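Local coordinates for protein phosphoglycerate kinase (Coxiella burnetii, PDB 4NG4) that catalyses the reversible transfer of a phosphoryl group between ATP and 3-phosphoglycerate, an ATP-linked step of glycolysis, at residues A[33-38]-A[46-51]; A[69-74]-A[83-88]; A[195-200]-A[312-317]. One frame throughout, in Å; residues are numbered along the deposited sequence.

Interaction 1. Residues A[33-38]-A[46-51]; sequences LNVPMK and ERIVRA
Leu33 and Arg47 bring the two backbones closest, their CA atoms 5.6 Å apart, where the loop after strand 26-31 passes the first turn of helix 46-60. Asn34 is the centre of an inverse gamma turn, closed by a weak hydrogen bond from Val35 N to Leu33 O. At this bend the Asn34 carbonyl oxygen faces the Arg47 guanidinium. Asn34 O lies 3.2 Å above the guanidinium plane of Arg47, offset toward its rim. The distance from Asn34 O to Arg47 NH1 is 3.3 Å, but the angle is too poor for a hydrogen bond. Arg47 gets there with an extended chain from CG to NE, and it runs beside Asn34 in the same direction, the amide and guanidinium planes standing 85° apart. The polar end of Asn34 is engaged elsewhere: OD1 accepts a hydrogen bond from Gly72 N. On the helix, the apolar contacts are made by the buried residues Ile48 and Ala51. Leu33 CD2 meets Ala51 CB at 3.7 Å, and Val35 CG1, set anti to its own carbonyl carbon (chi1 -61°), approaches Ile48 CD1 at 3.9 Å. Helix 86-94 continues this packing, with Val88 against Leu33 and Leu91 and Leu92 against Ile48. Leu33, Asn34 and Arg47 are all predicted to bind the substrate. The carbonyl above its plane would favour the arginine cation electrostatically without directing an N-H at the oxygen, and Asp32, just before the loop segment, is a long, weak charged partner of NH1. Such a setting is consistent with the predicted substrate role of Arg47, on a base of buried aliphatic contacts.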
loop_
_atom_site.group_PDB
_atom_site.type_symbol
_atom_site.label_atom_id
_atom_site.label_comp_id
_atom_site.label_asym_id
_atom_site.label_seq_id
_atom_site.Cartn_x
_atom_site.Cartn_y
_atom_site.Cartn_z
ATOM N N LEU A 33 -2.243 -14.433 2.373
ATOM C CA LEU A 33 -1.468 -15.220 3.341
ATOM C C LEU A 33 -0.042 -15.459 2.822
ATOM O O LEU A 33 0.612 -16.398 3.246
ATOM C CB LEU A 33 -2.177 -16.562 3.582
ATOM C CG LEU A 33 -3.699 -16.469 3.775
ATOM C CD1 LEU A 33 -4.290 -17.834 4.156
ATOM C CD2 LEU A 33 -4.069 -15.408 4.814
ATOM N N ASN A 34 0.413 -14.585 1.918
ATOM C CA ASN A 34 1.711 -14.678 1.214
ATOM C C ASN A 34 2.868 -14.319 2.143
ATOM O O ASN A 34 3.469 -13.268 2.018
ATOM C CB ASN A 34 1.689 -13.738 -0.021
ATOM C CG ASN A 34 2.951 -13.795 -0.846
ATOM O OD1 ASN A 34 3.596 -14.816 -0.948
ATOM N ND2 ASN A 34 3.297 -12.683 -1.456
ATOM N N VAL A 35 3.169 -15.214 3.063
ATOM C CA VAL A 35 4.125 -14.945 4.123
ATOM C C VAL A 35 5.564 -15.200 3.673
ATOM O O VAL A 35 5.797 -16.040 2.818
ATOM C CB VAL A 35 3.817 -15.802 5.377
ATOM C CG1 VAL A 35 2.430 -15.469 5.920
ATOM C CG2 VAL A 35 3.927 -17.279 5.048
ATOM N N PRO A 36 6.537 -14.475 4.258
ATOM C CA PRO A 36 7.972 -14.782 4.078
ATOM C C PRO A 36 8.355 -16.173 4.608
ATOM O O PRO A 36 7.722 -16.662 5.542
ATOM C CB PRO A 36 8.672 -13.699 4.906
ATOM C CG PRO A 36 7.671 -12.628 5.084
ATOM C CD PRO A 36 6.333 -13.279 5.093
ATOM N N MET A 37 9.370 -16.802 4.015
ATOM C CA MET A 37 9.796 -18.146 4.425
ATOM C C MET A 37 11.301 -18.371 4.266
ATOM O O MET A 37 11.911 -17.888 3.325
ATOM C CB MET A 37 9.044 -19.219 3.622
ATOM C CG MET A 37 7.535 -19.261 3.882
ATOM S SD MET A 37 6.729 -20.774 3.337
ATOM C CE MET A 37 5.017 -20.372 3.615
ATOM N N LYS A 38 11.883 -19.115 5.200
ATOM C CA LYS A 38 13.297 -19.484 5.148
ATOM C C LYS A 38 13.406 -20.989 5.228
ATOM O O LYS A 38 13.024 -21.584 6.242
ATOM C CB LYS A 38 14.081 -18.876 6.321
ATOM C CG LYS A 38 14.654 -17.493 6.046
ATOM C CD LYS A 38 15.245 -16.865 7.321
ATOM C CE LYS A 38 15.424 -15.348 7.183
ATOM N NZ LYS A 38 15.613 -14.698 8.505
ATOM N N GLU A 46 2.388 -11.898 10.255
ATOM C CA GLU A 46 1.493 -10.772 10.489
ATOM C C GLU A 46 0.248 -10.848 9.591
ATOM O O GLU A 46 -0.832 -10.394 9.993
ATOM C CB GLU A 46 2.253 -9.440 10.309
ATOM C CG GLU A 46 1.417 -8.150 10.399
ATOM C CD GLU A 46 0.832 -7.861 11.777
ATOM O OE1 GLU A 46 0.653 -8.798 12.581
ATOM O OE2 GLU A 46 0.523 -6.677 12.044
ATOM N N ARG A 47 0.393 -11.457 8.411
ATOM C CA ARG A 47 -0.697 -11.536 7.445
ATOM C C ARG A 47 -1.732 -12.544 7.871
ATOM O O ARG A 47 -2.927 -12.332 7.670
ATOM C CB ARG A 47 -0.184 -11.895 6.058
ATOM C CG ARG A 47 1.051 -11.129 5.682
ATOM C CD ARG A 47 1.314 -11.078 4.195
ATOM N NE ARG A 47 2.592 -10.401 3.957
ATOM C CZ ARG A 47 3.046 -10.009 2.770
ATOM N NH1 ARG A 47 2.341 -10.215 1.669
ATOM N NH2 ARG A 47 4.219 -9.399 2.695
ATOM N N ILE A 48 -1.282 -13.648 8.450
ATOM C CA ILE A 48 -2.215 -14.632 8.999
ATOM C C ILE A 48 -2.974 -14.006 10.168
ATOM O O ILE A 48 -4.204 -14.075 10.221
ATOM C CB ILE A 48 -1.507 -15.915 9.485
ATOM C CG1 ILE A 48 -0.709 -16.569 8.345
ATOM C CG2 ILE A 48 -2.526 -16.900 10.050
ATOM C CD1 ILE A 48 0.556 -17.265 8.821
ATOM N N VAL A 49 -2.231 -13.381 11.087
ATOM C CA VAL A 49 -2.817 -12.718 12.263
ATOM C C VAL A 49 -3.868 -11.675 11.839
ATOM O O VAL A 49 -4.911 -11.525 12.486
ATOM C CB VAL A 49 -1.722 -12.055 13.173
ATOM C CG1 VAL A 49 -2.357 -11.171 14.244
ATOM C CG2 VAL A 49 -0.833 -13.105 13.827
ATOM N N ARG A 50 -3.588 -10.976 10.739
ATOM C CA ARG A 50 -4.501 -9.966 10.194
ATOM C C ARG A 50 -5.743 -10.627 9.566
ATOM O O ARG A 50 -6.865 -10.197 9.791
ATOM C CB ARG A 50 -3.763 -9.101 9.160
ATOM C CG ARG A 50 -3.786 -7.580 9.408
ATOM C CD ARG A 50 -2.420 -6.914 9.103
ATOM N NE ARG A 50 -1.716 -7.573 7.997
ATOM C CZ ARG A 50 -0.466 -7.314 7.613
ATOM N NH1 ARG A 50 0.251 -6.368 8.228
ATOM N NH2 ARG A 50 0.069 -7.996 6.598
ATOM N N ALA A 51 -5.533 -11.690 8.802
ATOM C CA ALA A 51 -6.624 -12.382 8.119
ATOM C C ALA A 51 -7.514 -13.218 9.053
ATOM O O ALA A 51 -8.642 -13.567 8.683
ATOM C CB ALA A 51 -6.068 -13.261 7.000
#

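Interaction 2. Residues A[69-74]-A[83-88]; sequences SHLGRP and FSLAPV
Phe83 lays one face of its ring over the turn at Arg73 and Pro74. Pro74 CA stands 4.0 Å above the ring plane, displaced toward the rim, and Arg73 O lies over the same face, 4.0 Å from Phe83 CZ. The pyrrolidine ring adds its CB, 3.9 Å from Phe83 CD2. Chi1 of -53° sets Phe83 CG beside the backbone N, while these face contacts define where the ring lies over the bend. Gly72 approaches obliquely, its CA 4.1 Å from Phe83 CD1, and the backbone there takes a positive phi of 57°, a conformation that suits glycine. The bend follows strand 64-69 of the parallel sheet in the N-terminal, Rossmann-like domain of phosphoglycerate kinase, and residues 70-73 are predicted to contact the substrate; helix 86-94 begins just beyond Leu85, its N-cap residue. Deeper in, Leu71 and Leu85 meet by their methyl branches, Leu71 CD1 lying 3.8 Å from Leu85 CD2. The other branch of Leu85 turns to the Ser69 carbonyl, with CD1 3.8 Å from Ser69 O, and Leu102 and Leu119 pack on the same leucine. Polar support comes from beside the contact. Asn122 ND2 binds the carbonyls of both Leu71 and Phe83, tying the two segments through one amide, and Glu121 accepts bonds from Ser84 OG and Leu85 N.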
loop_
_atom_site.group_PDB
_atom_site.type_symbol
_atom_site.label_atom_id
_atom_site.label_comp_id
_atom_site.label_asym_id
_atom_site.label_seq_id
_atom_site.Cartn_x
_atom_site.Cartn_y
_atom_site.Cartn_z
ATOM N N SER A 69 -5.629 -18.350 -1.294
ATOM C CA SER A 69 -4.472 -17.452 -1.220
ATOM C C SER A 69 -3.366 -17.759 -2.220
ATOM O O SER A 69 -3.308 -18.838 -2.806
ATOM C CB SER A 69 -3.846 -17.438 0.177
ATOM O OG SER A 69 -2.926 -16.363 0.289
ATOM N N HIS A 70 -2.495 -16.773 -2.415
ATOM C CA HIS A 70 -1.333 -16.956 -3.253
ATOM C C HIS A 70 -0.136 -17.168 -2.338
ATOM O O HIS A 70 -0.252 -17.008 -1.127
ATOM C CB HIS A 70 -1.145 -15.776 -4.217
ATOM C CG HIS A 70 -0.807 -14.486 -3.545
ATOM N ND1 HIS A 70 -1.744 -13.726 -2.879
ATOM C CD2 HIS A 70 0.367 -13.817 -3.440
ATOM C CE1 HIS A 70 -1.164 -12.641 -2.395
ATOM N NE2 HIS A 70 0.118 -12.677 -2.714
ATOM N N LEU A 71 0.994 -17.579 -2.914
ATOM C CA LEU A 71 2.258 -17.701 -2.177
ATOM C C LEU A 71 3.394 -17.668 -3.175
ATOM O O LEU A 71 3.468 -18.506 -4.060
ATOM C CB LEU A 71 2.304 -18.996 -1.374
ATOM C CG LEU A 71 3.378 -19.117 -0.290
ATOM C CD1 LEU A 71 3.301 -20.489 0.380
ATOM C CD2 LEU A 71 4.749 -18.918 -0.855
ATOM N N GLY A 72 4.266 -16.685 -3.044
ATOM C CA GLY A 72 5.370 -16.523 -3.969
ATOM C C GLY A 72 4.959 -16.377 -5.429
ATOM O O GLY A 72 3.856 -15.912 -5.748
ATOM N N ARG A 73 5.872 -16.766 -6.315
ATOM C CA ARG A 73 5.625 -16.812 -7.744
ATOM C C ARG A 73 6.082 -18.161 -8.301
ATOM O O ARG A 73 7.235 -18.309 -8.733
ATOM C CB ARG A 73 6.364 -15.675 -8.425
ATOM C CG ARG A 73 5.862 -14.302 -8.014
ATOM C CD ARG A 73 6.637 -13.183 -8.671
ATOM N NE ARG A 73 6.291 -11.888 -8.096
ATOM C CZ ARG A 73 5.176 -11.206 -8.361
ATOM N NH1 ARG A 73 4.266 -11.672 -9.201
ATOM N NH2 ARG A 73 4.965 -10.038 -7.784
ATOM N N PRO A 74 5.187 -19.164 -8.267
ATOM C CA PRO A 74 5.468 -20.467 -8.848
ATOM C C PRO A 74 5.252 -20.468 -10.359
ATOM O O PRO A 74 4.691 -19.511 -10.893
ATOM C CB PRO A 74 4.437 -21.359 -8.170
ATOM C CG PRO A 74 3.285 -20.468 -7.976
ATOM C CD PRO A 74 3.864 -19.142 -7.617
ATOM N N PHE A 83 6.509 -23.566 -2.766
ATOM C CA PHE A 83 5.403 -22.632 -2.837
ATOM C C PHE A 83 4.098 -23.305 -2.405
ATOM O O PHE A 83 3.022 -23.005 -2.921
ATOM C CB PHE A 83 5.280 -22.082 -4.265
ATOM C CG PHE A 83 6.569 -21.502 -4.815
ATOM C CD1 PHE A 83 7.007 -20.240 -4.414
ATOM C CD2 PHE A 83 7.336 -22.209 -5.743
ATOM C CE1 PHE A 83 8.189 -19.702 -4.914
ATOM C CE2 PHE A 83 8.524 -21.662 -6.248
ATOM C CZ PHE A 83 8.944 -20.417 -5.833
ATOM N N SER A 84 4.194 -24.205 -1.442
ATOM C CA SER A 84 3.016 -24.853 -0.890
ATOM C C SER A 84 2.486 -24.057 0.312
ATOM O O SER A 84 3.261 -23.604 1.148
ATOM C CB SER A 84 3.362 -26.286 -0.466
ATOM O OG SER A 84 2.196 -27.029 -0.140
ATOM N N LEU A 85 1.169 -23.899 0.411
ATOM C CA LEU A 85 0.561 -23.285 1.586
ATOM C C LEU A 85 0.497 -24.239 2.806
ATOM O O LEU A 85 -0.259 -24.005 3.754
ATOM C CB LEU A 85 -0.846 -22.775 1.237
ATOM C CG LEU A 85 -0.927 -21.466 0.458
ATOM C CD1 LEU A 85 -2.358 -21.169 0.006
ATOM C CD2 LEU A 85 -0.372 -20.323 1.294
ATOM N N ALA A 86 1.294 -25.303 2.792
ATOM C CA ALA A 86 1.293 -26.296 3.874
ATOM C C ALA A 86 1.636 -25.678 5.233
ATOM O O ALA A 86 0.845 -25.798 6.165
ATOM C CB ALA A 86 2.252 -27.482 3.542
ATOM N N PRO A 87 2.804 -25.002 5.352
ATOM C CA PRO A 87 3.175 -24.379 6.641
ATOM C C PRO A 87 2.129 -23.381 7.157
ATOM O O PRO A 87 1.930 -23.249 8.363
ATOM C CB PRO A 87 4.505 -23.678 6.330
ATOM C CG PRO A 87 5.061 -24.404 5.146
ATOM C CD PRO A 87 3.843 -24.759 4.328
ATOM N N VAL A 88 1.458 -22.703 6.240
ATOM C CA VAL A 88 0.368 -21.830 6.609
ATOM C C VAL A 88 -0.749 -22.663 7.216
ATOM O O VAL A 88 -1.256 -22.326 8.283
ATOM C CB VAL A 88 -0.186 -21.068 5.402
ATOM C CG1 VAL A 88 -1.292 -20.096 5.851
ATOM C CG2 VAL A 88 0.940 -20.346 4.676
#

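Interaction 3. Residues A[195-200]-A[312-317]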
loop_
_atom_site.group_PDB
_atom_site.type_symbol
_atom_site.label_atom_id
_atom_site.label_comp_id
_atom_site.label_asym_id
_atom_site.label_seq_id
_atom_site.Cartn_x
_atom_site.Cartn_y
_atom_site.Cartn_z
ATOM N N PRO A 195 -7.780 21.034 6.988
ATOM C CA PRO A 195 -7.015 20.861 5.736
ATOM C C PRO A 195 -6.474 19.441 5.561
ATOM O O PRO A 195 -6.077 18.810 6.544
ATOM C CB PRO A 195 -5.852 21.853 5.872
ATOM C CG PRO A 195 -5.894 22.366 7.268
ATOM C CD PRO A 195 -7.287 22.172 7.779
ATOM N N LEU A 196 -6.506 18.948 4.323
ATOM C CA LEU A 196 -5.855 17.704 3.964
ATOM C C LEU A 196 -4.455 18.049 3.505
ATOM O O LEU A 196 -4.293 18.945 2.683
ATOM C CB LEU A 196 -6.612 17.016 2.834
ATOM C CG LEU A 196 -5.964 15.759 2.247
ATOM C CD1 LEU A 196 -5.994 14.642 3.262
ATOM C CD2 LEU A 196 -6.653 15.344 0.958
ATOM N N VAL A 197 -3.452 17.348 4.031
ATOM C CA VAL A 197 -2.065 17.490 3.562
ATOM C C VAL A 197 -1.499 16.162 3.073
ATOM O O VAL A 197 -1.710 15.124 3.685
ATOM C CB VAL A 197 -1.151 18.019 4.672
ATOM C CG1 VAL A 197 0.273 18.112 4.174
ATOM C CG2 VAL A 197 -1.626 19.367 5.140
ATOM N N ALA A 198 -0.764 16.199 1.973
ATOM C CA ALA A 198 -0.193 14.993 1.395
ATOM C C ALA A 198 1.298 15.186 1.249
ATOM O O ALA A 198 1.731 16.070 0.517
ATOM C CB ALA A 198 -0.822 14.720 0.047
ATOM N N VAL A 199 2.077 14.367 1.947
ATOM C CA VAL A 199 3.542 14.333 1.811
ATOM C C VAL A 199 3.937 13.194 0.880
ATOM O O VAL A 199 3.504 12.063 1.068
ATOM C CB VAL A 199 4.204 14.096 3.181
ATOM C CG1 VAL A 199 5.708 14.169 3.087
ATOM C CG2 VAL A 199 3.657 15.095 4.200
ATOM N N VAL A 200 4.753 13.486 -0.122
ATOM C CA VAL A 200 5.106 12.490 -1.142
ATOM C C VAL A 200 6.612 12.548 -1.402
ATOM O O VAL A 200 7.122 13.555 -1.903
ATOM C CB VAL A 200 4.319 12.741 -2.450
ATOM C CG1 VAL A 200 4.889 11.905 -3.622
ATOM C CG2 VAL A 200 2.836 12.474 -2.218
ATOM N N LYS A 312 4.680 22.754 10.801
ATOM C CA LYS A 312 3.506 23.629 10.931
ATOM C C LYS A 312 2.297 23.028 10.226
ATOM O O LYS A 312 1.219 22.961 10.804
ATOM C CB LYS A 312 3.815 25.034 10.380
ATOM C CG LYS A 312 2.725 26.103 10.627
ATOM C CD LYS A 312 3.317 27.539 10.543
ATOM C CE LYS A 312 2.249 28.662 10.575
ATOM N NZ LYS A 312 1.407 28.637 11.815
ATOM N N LEU A 313 2.485 22.570 8.993
ATOM C CA LEU A 313 1.376 22.058 8.189
ATOM C C LEU A 313 0.787 20.757 8.778
ATOM O O LEU A 313 -0.437 20.531 8.702
ATOM C CB LEU A 313 1.810 21.859 6.730
ATOM C CG LEU A 313 2.311 23.107 5.991
ATOM C CD1 LEU A 313 2.907 22.792 4.611
ATOM C CD2 LEU A 313 1.202 24.123 5.885
ATOM N N MET A 314 1.646 19.921 9.369
ATOM C CA MET A 314 1.177 18.711 10.050
ATOM C C MET A 314 0.354 19.055 11.290
ATOM O O MET A 314 -0.712 18.461 11.520
ATOM C CB MET A 314 2.340 17.785 10.436
ATOM C CG MET A 314 3.134 17.213 9.246
ATOM S SD MET A 314 2.145 16.749 7.823
ATOM C CE MET A 314 3.258 17.252 6.513
ATOM N N ALA A 315 0.856 20.004 12.085
ATOM C CA ALA A 315 0.191 20.410 13.332
ATOM C C ALA A 315 -1.200 21.033 13.086
ATOM O O ALA A 315 -2.126 20.882 13.881
ATOM C CB ALA A 315 1.086 21.372 14.097
ATOM N N GLN A 316 -1.331 21.710 11.952
ATOM C CA GLN A 316 -2.558 22.392 11.582
ATOM C C GLN A 316 -3.512 21.492 10.808
ATOM O O GLN A 316 -4.661 21.866 10.574
ATOM C CB GLN A 316 -2.214 23.598 10.719
ATOM C CG GLN A 316 -1.455 24.679 11.452
ATOM C CD GLN A 316 -0.928 25.760 10.524
ATOM O OE1 GLN A 316 -0.760 25.538 9.309
ATOM N NE2 GLN A 316 -0.643 26.938 11.091
ATOM N N ALA A 317 -3.029 20.318 10.399
ATOM C CA ALA A 317 -3.761 19.434 9.495
ATOM C C ALA A 317 -4.909 18.741 10.196
ATOM O O ALA A 317 -4.806 18.384 11.375
ATOM C CB ALA A 317 -2.827 18.404 8.902
#
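Met314 O is gripped by two donors: Ala317 N, 3.2 Å away within the same segment, and the hydroxyl of Ser348. The first bond, from a residue three positions on, lies where helix 304-316 runs on toward strand 319-323. The side chain of Met314 starts away from strand 196-200, and its bent chain brings CE back to Val197. Strand 196-200 and helix 312-316 run roughly antiparallel, at 139° between their directions, and their axes approach to 8.8 Å. That is helix-on-sheet packing in a parallel alpha/beta domain: helix 304-316 leads into strand 319-323, which bonds through its backbone to Pro195 and Val197 and so lies next to strand 196-202. The helix thus belongs to the layer on one face of the ADP-binding domain's sheet. Val197 carries much of the contact. Its CG2, anti to the carbonyl carbon, sits 3.9 Å from Leu313 O and 4.1 Å from Ala317 CB. Its other branch, CG1, anti to the backbone N (chi1 178°), comes to 3.9 Å from Met314 CE. The methyl gets there because the methionine chain bends at chi2 and again at chi3; the two side chains cross at about a right angle. Val199 also points toward the helix. Leu341, Ala344 and Val345 of helix 336-347 also pack on Met314. At the edge, Pro195 applies its ring to the helix end, CG lying 3.6 Å from Gln316 O, and the peptide bond before this proline is cis. Across the interface the chemistry is largely aliphatic, with some methyl and ring carbons against backbone carbonyls and without directed bonds. Shape and burial of aliphatic groups would therefore hold the helix on the strand, while the hydrogen bonds to Met314 O and the backbone pairing of the strands probably help to fix the path of the chain between them.

Interactions 1 and 2 belong to the same substrate-side domain, their centres about 10 Å apart, and they touch directly: the bond between Leu33 N and Ser69 OG bridges them. Interaction 3 lies on the opposite side of the chain's centre, in the nucleotide-binding domain, its centre about 33 and 40 Å from the centres of interactions 1 and 2. Interaction 1 is mostly buried, whereas 2 and 3 each reach from buried aliphatics to solvent-exposed residues. Chemistry follows place: beside the predicted substrate site, polar bonds mostly run to neighbouring loops while the direct contacts are largely apolar; in interaction 3, strand and helix meet through aliphatic groups, some of them against backbone carbonyls.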